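Local coordinates for D-isomer specific 2-hydroxyacid dehydrogenase family protein (Desulfovibrio vulgaris, PDB 5TX7), which probably catalyses the NAD-dependent oxidation or reduction at the hydroxyl-bearing carbon of a D-2-hydroxyacid, at residues D16-W19 with A20-E23; D196-F199 with T200-V204; N235-R238 with G239-D243; D262-Q266 with E267-A271. All coordinates share one frame; numbering follows the deposited sequence.

Contact 1. Residues D16-W19 with A20-E23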
loop_
_atom_site.group_PDB
_atom_site.type_symbol
_atom_site.label_atom_id
_atom_site.label_comp_id
_atom_site.label_asym_id
_atom_site.label_seq_id
_atom_site.Cartn_x
_atom_site.Cartn_y
_atom_site.Cartn_z
ATOM N N ASP A 16 16.529 -16.393 -4.478
ATOM C CA ASP A 16 16.043 -15.994 -3.147
ATOM C C ASP A 16 15.199 -17.032 -2.416
ATOM O O ASP A 16 14.820 -16.811 -1.284
ATOM C CB ASP A 16 15.323 -14.636 -3.197
ATOM C CG ASP A 16 14.093 -14.624 -4.107
ATOM O OD1 ASP A 16 13.732 -15.638 -4.720
ATOM O OD2 ASP A 16 13.489 -13.551 -4.244
ATOM N N ILE A 17 14.884 -18.143 -3.071
ATOM C CA ILE A 17 14.228 -19.278 -2.442
ATOM C C ILE A 17 15.088 -20.507 -2.765
ATOM O O ILE A 17 16.244 -20.354 -3.132
ATOM C CB ILE A 17 12.730 -19.406 -2.842
ATOM C CG1 ILE A 17 12.540 -19.660 -4.341
ATOM C CG2 ILE A 17 12.005 -18.147 -2.441
ATOM C CD1 ILE A 17 11.123 -19.976 -4.743
ATOM N N SER A 18 14.542 -21.702 -2.595
ATOM C CA SER A 18 15.307 -22.937 -2.669
ATOM C C SER A 18 14.578 -23.993 -3.495
ATOM O O SER A 18 13.373 -24.173 -3.349
ATOM C CB SER A 18 15.521 -23.477 -1.258
ATOM O OG SER A 18 16.213 -24.709 -1.294
ATOM N N TRP A 19 15.332 -24.687 -4.347
ATOM C CA TRP A 19 14.824 -25.856 -5.073
ATOM C C TRP A 19 14.836 -27.119 -4.191
ATOM O O TRP A 19 14.395 -28.173 -4.638
ATOM C CB TRP A 19 15.656 -26.109 -6.341
ATOM C CG TRP A 19 15.487 -25.074 -7.358
ATOM C CD1 TRP A 19 16.304 -24.007 -7.586
ATOM C CD2 TRP A 19 14.422 -24.970 -8.294
ATOM N NE1 TRP A 19 15.806 -23.239 -8.607
ATOM C CE2 TRP A 19 14.651 -23.814 -9.067
ATOM C CE3 TRP A 19 13.281 -25.747 -8.560
ATOM C CZ2 TRP A 19 13.789 -23.411 -10.086
ATOM C CZ3 TRP A 19 12.417 -25.343 -9.575
ATOM C CH2 TRP A 19 12.682 -24.173 -10.319
ATOM N N ALA A 20 15.325 -27.023 -2.956
ATOM C CA ALA A 20 15.470 -28.201 -2.088
ATOM C C ALA A 20 14.264 -29.167 -2.047
ATOM O O ALA A 20 14.463 -30.387 -2.090
ATOM C CB ALA A 20 15.867 -27.785 -0.678
ATOM N N PRO A 21 13.027 -28.643 -1.981
ATOM C CA PRO A 21 11.879 -29.569 -1.984
ATOM C C PRO A 21 11.769 -30.436 -3.238
ATOM O O PRO A 21 11.333 -31.576 -3.142
ATOM C CB PRO A 21 10.667 -28.633 -1.866
ATOM C CG PRO A 21 11.205 -27.410 -1.200
ATOM C CD PRO A 21 12.604 -27.255 -1.731
ATOM N N ILE A 22 12.166 -29.899 -4.393
ATOM C CA ILE A 22 12.207 -30.654 -5.650
ATOM C C ILE A 22 13.451 -31.576 -5.688
ATOM O O ILE A 22 13.362 -32.706 -6.139
ATOM C CB ILE A 22 12.247 -29.735 -6.893
ATOM C CG1 ILE A 22 11.156 -28.647 -6.857
ATOM C CG2 ILE A 22 12.127 -30.550 -8.178
ATOM C CD1 ILE A 22 9.737 -29.114 -7.012
ATOM N N GLU A 23 14.595 -31.090 -5.223
ATOM C CA GLU A 23 15.843 -31.870 -5.211
ATOM C C GLU A 23 15.796 -33.145 -4.363
ATOM O O GLU A 23 16.512 -34.090 -4.655
ATOM C CB GLU A 23 17.030 -31.010 -4.788
ATOM C CG GLU A 23 17.402 -29.974 -5.836
ATOM C CD GLU A 23 18.346 -28.876 -5.339
ATOM O OE1 GLU A 23 18.265 -28.443 -4.152
ATOM O OE2 GLU A 23 19.087 -28.373 -6.197
#
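Ser18 and Ala20 meet at the start of helix 20-23. Ser18 OG accepts from Ala20 N at 3.0 Å, with an N-H...O angle of 159°. OG lies anti to the backbone N of its own residue (chi1 178°), on the side of the carbonyl carbon. That turn of the side chain brings it to the next peptide but one. The methyl of Ala20 sits beside the same oxygen. This is a capping bond at the turn into the helix. Trp19 O, just before the helix, accepts from Glu23 N at 3.0 Å in an i to i+4 bond, and from Ile22 N at 2.8 Å in a weak, more bent one. The side chains of Trp19 and Ile22 leave the backbone in a common direction. Ile22 CG1 lies in the plane of the indole, at its edge, 4.0 Å from Trp19 CE3. The carboxylate carbon of Glu23 packs along Trp19 CB. Further out, Leu28 and Val30 of strand 27-30 and Met299 of helix 292-310 touch the indole. Asp16, farther back in the loop, forms a salt bridge with Arg295 and packs on Thr142 of the second subunit.

Contact 2. Residues D196-F199 with T200-V204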
loop_
_atom_site.group_PDB
_atom_site.type_symbol
_atom_site.label_atom_id
_atom_site.label_comp_id
_atom_site.label_asym_id
_atom_site.label_seq_id
_atom_site.Cartn_x
_atom_site.Cartn_y
_atom_site.Cartn_z
ATOM N N ASP A 196 -23.447 -4.354 -14.419
ATOM C CA ASP A 196 -23.727 -2.949 -14.759
ATOM C C ASP A 196 -23.894 -2.077 -13.519
ATOM O O ASP A 196 -23.322 -0.990 -13.472
ATOM C CB ASP A 196 -24.892 -2.824 -15.773
ATOM C CG ASP A 196 -24.511 -3.350 -17.179
ATOM O OD1 ASP A 196 -23.305 -3.410 -17.526
ATOM O OD2 ASP A 196 -25.404 -3.705 -17.975
ATOM N N GLU A 197 -24.615 -2.573 -12.512
ATOM C CA GLU A 197 -24.783 -1.905 -11.220
ATOM C C GLU A 197 -23.454 -1.679 -10.488
ATOM O O GLU A 197 -23.277 -0.654 -9.814
ATOM C CB GLU A 197 -25.731 -2.741 -10.349
ATOM C CG GLU A 197 -26.185 -2.122 -9.030
ATOM C CD GLU A 197 -27.096 -3.059 -8.222
ATOM O OE1 GLU A 197 -27.637 -4.064 -8.788
ATOM O OE2 GLU A 197 -27.266 -2.791 -7.004
ATOM N N LEU A 198 -22.531 -2.630 -10.622
ATOM C CA LEU A 198 -21.195 -2.509 -10.029
ATOM C C LEU A 198 -20.507 -1.266 -10.563
ATOM O O LEU A 198 -20.029 -0.467 -9.772
ATOM C CB LEU A 198 -20.333 -3.749 -10.285
ATOM C CG LEU A 198 -18.970 -3.859 -9.565
ATOM C CD1 LEU A 198 -18.581 -5.311 -9.337
ATOM C CD2 LEU A 198 -17.825 -3.178 -10.292
ATOM N N PHE A 199 -20.482 -1.090 -11.883
ATOM C CA PHE A 199 -19.821 0.097 -12.480
ATOM C C PHE A 199 -20.464 1.447 -12.155
ATOM O O PHE A 199 -19.732 2.432 -12.013
ATOM C CB PHE A 199 -19.636 -0.059 -13.996
ATOM C CG PHE A 199 -18.502 -0.962 -14.352
ATOM C CD1 PHE A 199 -18.708 -2.330 -14.465
ATOM C CD2 PHE A 199 -17.216 -0.460 -14.495
ATOM C CE1 PHE A 199 -17.665 -3.185 -14.753
ATOM C CE2 PHE A 199 -16.176 -1.305 -14.812
ATOM C CZ PHE A 199 -16.399 -2.672 -14.926
ATOM N N THR A 200 -21.799 1.505 -12.006
ATOM C CA THR A 200 -22.449 2.758 -11.643
ATOM C C THR A 200 -22.229 3.114 -10.159
ATOM O O THR A 200 -22.261 4.282 -9.810
ATOM C CB THR A 200 -23.974 2.824 -11.983
ATOM O OG1 THR A 200 -24.725 1.956 -11.147
ATOM C CG2 THR A 200 -24.269 2.470 -13.399
ATOM N N SER A 201 -22.014 2.119 -9.301
ATOM C CA SER A 201 -21.924 2.343 -7.845
ATOM C C SER A 201 -20.510 2.354 -7.268
ATOM O O SER A 201 -20.323 2.856 -6.179
ATOM C CB SER A 201 -22.718 1.272 -7.102
ATOM O OG SER A 201 -24.085 1.355 -7.446
ATOM N N ALA A 202 -19.532 1.786 -7.973
ATOM C CA ALA A 202 -18.179 1.653 -7.461
ATOM C C ALA A 202 -17.307 2.865 -7.755
ATOM O O ALA A 202 -17.280 3.371 -8.874
ATOM C CB ALA A 202 -17.521 0.423 -8.043
ATOM N N ASP A 203 -16.577 3.287 -6.726
ATOM C CA ASP A 203 -15.510 4.279 -6.846
ATOM C C ASP A 203 -14.172 3.663 -7.244
ATOM O O ASP A 203 -13.338 4.354 -7.804
ATOM C CB ASP A 203 -15.332 5.029 -5.524
ATOM C CG ASP A 203 -16.567 5.778 -5.123
ATOM O OD1 ASP A 203 -17.005 6.639 -5.901
ATOM O OD2 ASP A 203 -17.140 5.479 -4.041
ATOM N N VAL A 204 -13.958 2.401 -6.884
ATOM C CA VAL A 204 -12.797 1.638 -7.298
ATOM C C VAL A 204 -13.302 0.312 -7.813
ATOM O O VAL A 204 -14.057 -0.358 -7.129
ATOM C CB VAL A 204 -11.842 1.333 -6.126
ATOM C CG1 VAL A 204 -10.614 0.559 -6.620
ATOM C CG2 VAL A 204 -11.444 2.610 -5.412
HETATM O O HOH W 1 -19.101 4.877 -10.367
#
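The ring of Phe199 packs on Ser226 and Met227 of a loop and on Val205 of strand 204-207. The carboxylate of Asp196 leads out of the contact, to salt bridges with Arg223 and Arg222. Backbone bonds run along the turn. Thr200 N donates to Asp196 O at 3.3 Å. Ala202 N donates to Leu198 O at 2.9 Å. Between these, Ser201 N makes weak bonds to both Glu197 O and Leu198 O. This is the last turn of helix 195-201, and Ala202 is the first residue to leave it. The chain then enters strand 204-207 of the Rossmann-type nucleotide-binding domain. Two hydroxyls fold back on the turn. Ser201 OG lies beside its own backbone N (chi1 -62°), and from there it bonds weakly to Glu197 O at 3.2 Å. Thr200 OG1 is 3.3 Å from Glu197 O, but its proton has another acceptor within reach. On the buried side, Leu198 CD2 comes within 4.3 Å of Ala202 CB, and Leu198 also packs on Val154 and Tyr177. Water 1 can donate to Phe199 O and Ala202 O, at 3.0 and 2.8 Å respectively, though it may not serve every acceptor near it at once.

Contact 3. Residues N235-R238 with G239-D243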
loop_
_atom_site.group_PDB
_atom_site.type_symbol
_atom_site.label_atom_id
_atom_site.label_comp_id
_atom_site.label_asym_id
_atom_site.label_seq_id
_atom_site.Cartn_x
_atom_site.Cartn_y
_atom_site.Cartn_z
ATOM N N ASN A 235 -6.406 -3.691 -12.525
ATOM C CA ASN A 235 -6.453 -4.957 -13.247
ATOM C C ASN A 235 -5.171 -5.759 -13.035
ATOM O O ASN A 235 -4.129 -5.465 -13.639
ATOM C CB ASN A 235 -6.646 -4.705 -14.722
ATOM C CG ASN A 235 -6.813 -5.986 -15.525
ATOM O OD1 ASN A 235 -7.278 -6.990 -15.019
ATOM N ND2 ASN A 235 -6.463 -5.934 -16.800
ATOM N N THR A 236 -5.265 -6.759 -12.164
ATOM C CA THR A 236 -4.208 -7.737 -11.953
ATOM C C THR A 236 -4.606 -9.108 -12.542
ATOM O O THR A 236 -3.932 -10.111 -12.275
ATOM C CB THR A 236 -3.966 -7.939 -10.449
ATOM O OG1 THR A 236 -5.191 -8.340 -9.834
ATOM C CG2 THR A 236 -3.499 -6.658 -9.791
ATOM N N ALA A 237 -5.681 -9.148 -13.341
ATOM C CA ALA A 237 -6.224 -10.373 -13.888
ATOM C C ALA A 237 -5.691 -10.660 -15.323
ATOM O O ALA A 237 -4.674 -11.312 -15.471
ATOM C CB ALA A 237 -7.739 -10.296 -13.854
ATOM N N ARG A 238 -6.385 -10.187 -16.359
ATOM C CA ARG A 238 -6.035 -10.484 -17.758
ATOM C C ARG A 238 -6.216 -9.229 -18.607
ATOM O O ARG A 238 -7.233 -8.547 -18.504
ATOM C CB ARG A 238 -6.915 -11.602 -18.321
ATOM C CG ARG A 238 -6.828 -12.949 -17.596
ATOM C CD ARG A 238 -5.464 -13.613 -17.695
ATOM N NE ARG A 238 -5.004 -13.713 -19.077
ATOM C CZ ARG A 238 -5.411 -14.623 -19.969
ATOM N NH1 ARG A 238 -6.302 -15.570 -19.654
ATOM N NH2 ARG A 238 -4.906 -14.590 -21.202
ATOM N N GLY A 239 -5.226 -8.931 -19.442
ATOM C CA GLY A 239 -5.239 -7.747 -20.314
ATOM C C GLY A 239 -6.473 -7.560 -21.183
ATOM O O GLY A 239 -7.074 -6.495 -21.164
ATOM N N PRO A 240 -6.880 -8.599 -21.926
ATOM C CA PRO A 240 -8.067 -8.487 -22.783
ATOM C C PRO A 240 -9.416 -8.301 -22.075
ATOM O O PRO A 240 -10.435 -8.166 -22.746
ATOM C CB PRO A 240 -8.043 -9.794 -23.609
ATOM C CG PRO A 240 -6.629 -10.227 -23.598
ATOM C CD PRO A 240 -6.108 -9.820 -22.232
ATOM N N LEU A 241 -9.436 -8.276 -20.750
ATOM C CA LEU A 241 -10.621 -7.834 -20.016
ATOM C C LEU A 241 -10.971 -6.360 -20.278
ATOM O O LEU A 241 -12.113 -5.964 -20.073
ATOM C CB LEU A 241 -10.453 -8.095 -18.509
ATOM C CG LEU A 241 -10.354 -9.540 -18.051
ATOM C CD1 LEU A 241 -10.115 -9.589 -16.555
ATOM C CD2 LEU A 241 -11.610 -10.314 -18.400
ATOM N N LEU A 242 -10.009 -5.564 -20.738
ATOM C CA LEU A 242 -10.222 -4.139 -21.043
ATOM C C LEU A 242 -10.266 -3.856 -22.526
ATOM O O LEU A 242 -9.570 -4.520 -23.291
ATOM C CB LEU A 242 -9.031 -3.318 -20.545
ATOM C CG LEU A 242 -8.490 -3.429 -19.156
ATOM C CD1 LEU A 242 -7.410 -2.374 -18.966
ATOM C CD2 LEU A 242 -9.657 -3.193 -18.249
ATOM N N ASP A 243 -11.040 -2.837 -22.906
ATOM C CA ASP A 243 -10.839 -2.139 -24.181
ATOM C C ASP A 243 -9.824 -1.044 -23.862
ATOM O O ASP A 243 -10.164 -0.025 -23.253
ATOM C CB ASP A 243 -12.162 -1.567 -24.716
ATOM C CG ASP A 243 -11.985 -0.714 -25.994
ATOM O OD1 ASP A 243 -10.851 -0.536 -26.485
ATOM O OD2 ASP A 243 -12.996 -0.204 -26.520
#
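Asn235 ends strand 231-235 and aims its side chain at the turn around Gly239, Leu241 and Leu242. CB points toward this turn. CG stands anti to the backbone N (chi1 -176°), which carries the amide to Ala237 N and Arg238 O. One branch, OD1, accepts from Ala237 N at 3.2 Å and forms an Asx turn. The N-H comes from above the carbonyl plane. Leu241 CD1 lies 4.1 Å from the same OD1 and also touches Ala237 CB at 3.7 Å. The other branch, ND2, gives a nearly straight bond to Arg238 O at 3.2 Å, with an N-H...O angle of 169°. Arg238 O lies close to the plane of the amide. ND2 also rests against Leu242 CG at 4.0 Å. Leu241 N bonds to Arg238 O at 3.2 Å as well, closing the 3-10 turn 239-241. Leu207 and Leu261, on the neighbouring strands, cover Asn235 and Leu242. The guanidinium end of Arg238 leads away from the turn. The two donors reach Arg238 O from opposite faces of its carbonyl plane. Bonds at both branches fix the rotation of the buried amide, and the amide in turn holds the Arg238 carbonyl.

Contact 4. Residues D262-Q266 with E267-A271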
loop_
_atom_site.group_PDB
_atom_site.type_symbol
_atom_site.label_atom_id
_atom_site.label_comp_id
_atom_site.label_asym_id
_atom_site.label_seq_id
_atom_site.Cartn_x
_atom_site.Cartn_y
_atom_site.Cartn_z
ATOM N N ASP A 262 -1.356 -4.480 -13.945
ATOM C CA ASP A 262 -0.254 -5.413 -13.902
ATOM C C ASP A 262 -0.176 -6.307 -15.171
ATOM O O ASP A 262 0.768 -7.075 -15.366
ATOM C CB ASP A 262 -0.358 -6.267 -12.663
ATOM C CG ASP A 262 0.921 -7.011 -12.381
ATOM O OD1 ASP A 262 2.006 -6.364 -12.318
ATOM O OD2 ASP A 262 0.831 -8.260 -12.277
ATOM N N VAL A 263 -1.169 -6.183 -16.039
ATOM C CA VAL A 263 -1.232 -6.947 -17.255
ATOM C C VAL A 263 -1.707 -6.029 -18.364
ATOM O O VAL A 263 -2.332 -4.993 -18.095
ATOM C CB VAL A 263 -2.170 -8.149 -17.094
ATOM C CG1 VAL A 263 -1.645 -9.102 -16.026
ATOM C CG2 VAL A 263 -3.579 -7.681 -16.749
ATOM N N LEU A 264 -1.376 -6.423 -19.589
ATOM C CA LEU A 264 -1.762 -5.731 -20.826
ATOM C C LEU A 264 -2.052 -6.786 -21.920
ATOM O O LEU A 264 -1.644 -7.940 -21.810
ATOM C CB LEU A 264 -0.665 -4.781 -21.285
ATOM C CG LEU A 264 -0.247 -3.645 -20.352
ATOM C CD1 LEU A 264 0.968 -2.912 -20.977
ATOM C CD2 LEU A 264 -1.379 -2.654 -20.148
ATOM N N SER A 265 -2.796 -6.393 -22.946
ATOM C CA SER A 265 -3.177 -7.311 -24.022
ATOM C C SER A 265 -1.978 -7.766 -24.846
ATOM O O SER A 265 -1.981 -8.907 -25.317
ATOM C CB SER A 265 -4.239 -6.684 -24.913
ATOM O OG SER A 265 -5.404 -6.419 -24.139
ATOM N N GLN A 266 -0.983 -6.886 -25.013
ATOM C CA GLN A 266 0.334 -7.279 -25.557
ATOM C C GLN A 266 1.423 -7.059 -24.512
ATOM O O GLN A 266 1.649 -5.936 -24.067
ATOM C CB GLN A 266 0.699 -6.541 -26.870
ATOM C CG GLN A 266 0.746 -5.018 -26.809
ATOM C CD GLN A 266 1.349 -4.376 -28.077
ATOM O OE1 GLN A 266 1.956 -5.052 -28.932
ATOM N NE2 GLN A 266 1.179 -3.056 -28.194
ATOM N N GLU A 267 2.096 -8.142 -24.123
ATOM C CA GLU A 267 3.216 -8.106 -23.181
ATOM C C GLU A 267 4.468 -8.718 -23.836
ATOM O O GLU A 267 4.441 -9.883 -24.211
ATOM C CB GLU A 267 2.853 -8.883 -21.917
ATOM C CG GLU A 267 1.692 -8.300 -21.100
ATOM C CD GLU A 267 1.230 -9.222 -19.963
ATOM O OE1 GLU A 267 2.049 -10.022 -19.478
ATOM O OE2 GLU A 267 0.046 -9.157 -19.542
ATOM N N PRO A 268 5.566 -7.977 -23.985
ATOM C CA PRO A 268 5.699 -6.575 -23.576
ATOM C C PRO A 268 4.975 -5.595 -24.515
ATOM O O PRO A 268 4.695 -5.937 -25.669
ATOM C CB PRO A 268 7.223 -6.327 -23.613
ATOM C CG PRO A 268 7.865 -7.586 -24.103
ATOM C CD PRO A 268 6.796 -8.496 -24.608
ATOM N N PRO A 269 4.687 -4.382 -24.024
ATOM C CA PRO A 269 3.956 -3.411 -24.838
ATOM C C PRO A 269 4.784 -2.748 -25.934
ATOM O O PRO A 269 6.002 -2.696 -25.846
ATOM C CB PRO A 269 3.498 -2.359 -23.811
ATOM C CG PRO A 269 4.476 -2.459 -22.704
ATOM C CD PRO A 269 4.854 -3.917 -22.631
ATOM N N ALA A 270 4.099 -2.225 -26.946
ATOM C CA ALA A 270 4.722 -1.350 -27.946
ATOM C C ALA A 270 4.800 0.045 -27.347
ATOM O O ALA A 270 4.076 0.372 -26.409
ATOM C CB ALA A 270 3.898 -1.307 -29.204
ATOM N N ALA A 271 5.672 0.878 -27.909
ATOM C CA ALA A 271 5.730 2.299 -27.553
ATOM C C ALA A 271 4.385 3.024 -27.788
ATOM O O ALA A 271 4.023 3.910 -27.016
ATOM C CB ALA A 271 6.854 2.985 -28.327
HETATM O O HOH W 2 0.994 -10.682 -24.955
#
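The loop from strand 256-261 to helix 274-277 bends, and Glu267 bonds to the backbone of Leu264. Glu267 OE2 accepts from Leu264 N at 3.1 Å, with an N-H...O angle of 167°. The donor approaches the anti side of the carboxylate, 28° out of its plane. Glu267 CG lies beside its own backbone N (chi1 -64°), and the extended chain beyond it carries the acid back past Leu264. The aliphatic part of this chain lies along Leu264 O, while OE2 rests 3.5 Å from Val263 CB. The other oxygen, OE1, bonds to His286 ND1. This is as in relatives, where a glutamate pairs with the active-site histidine; the same role here is probable. The bond to Leu264 N helps to fix the carboxylate that meets His286. A cis peptide bond precedes Pro268, and the chain bends there. Leu264 CD1 meets Pro269 CB at 3.8 Å, the side chains crossing at about a right angle. Gln266 CG packs near Pro269 CA, at 4.1 Å. Water 2 accepts from Glu267 N at 2.9 Å and reaches Ser265 O by a weak bond. Trp130 of the second subunit packs over Leu264, Glu267, Pro268 and Pro269. Leu275 and Leu276 of helix 274-277 touch Leu264 and Pro269 respectively.

Overall arrangement
All four contacts are local and follow one another along the chain; none nests or crosses. Contact 1 opens helix 20-23 beside the five-stranded parallel sheet. Contact 2 ends helix 195-201 ahead of strand 204-207 in the seven-stranded sheet; its centre is about 44 Å from that of contact 1, on the opposite side of the chain's centre. Contact 3 turns the loop after strand 231-235, and contact 4 the loop after strand 256-261. These two strands are neighbours in the sheet, so contacts 3 and 4 touch. Asn235 O probably accepts from Asp262 N at 3.0 Å, and Val263 packs against Asn235 and Gly239.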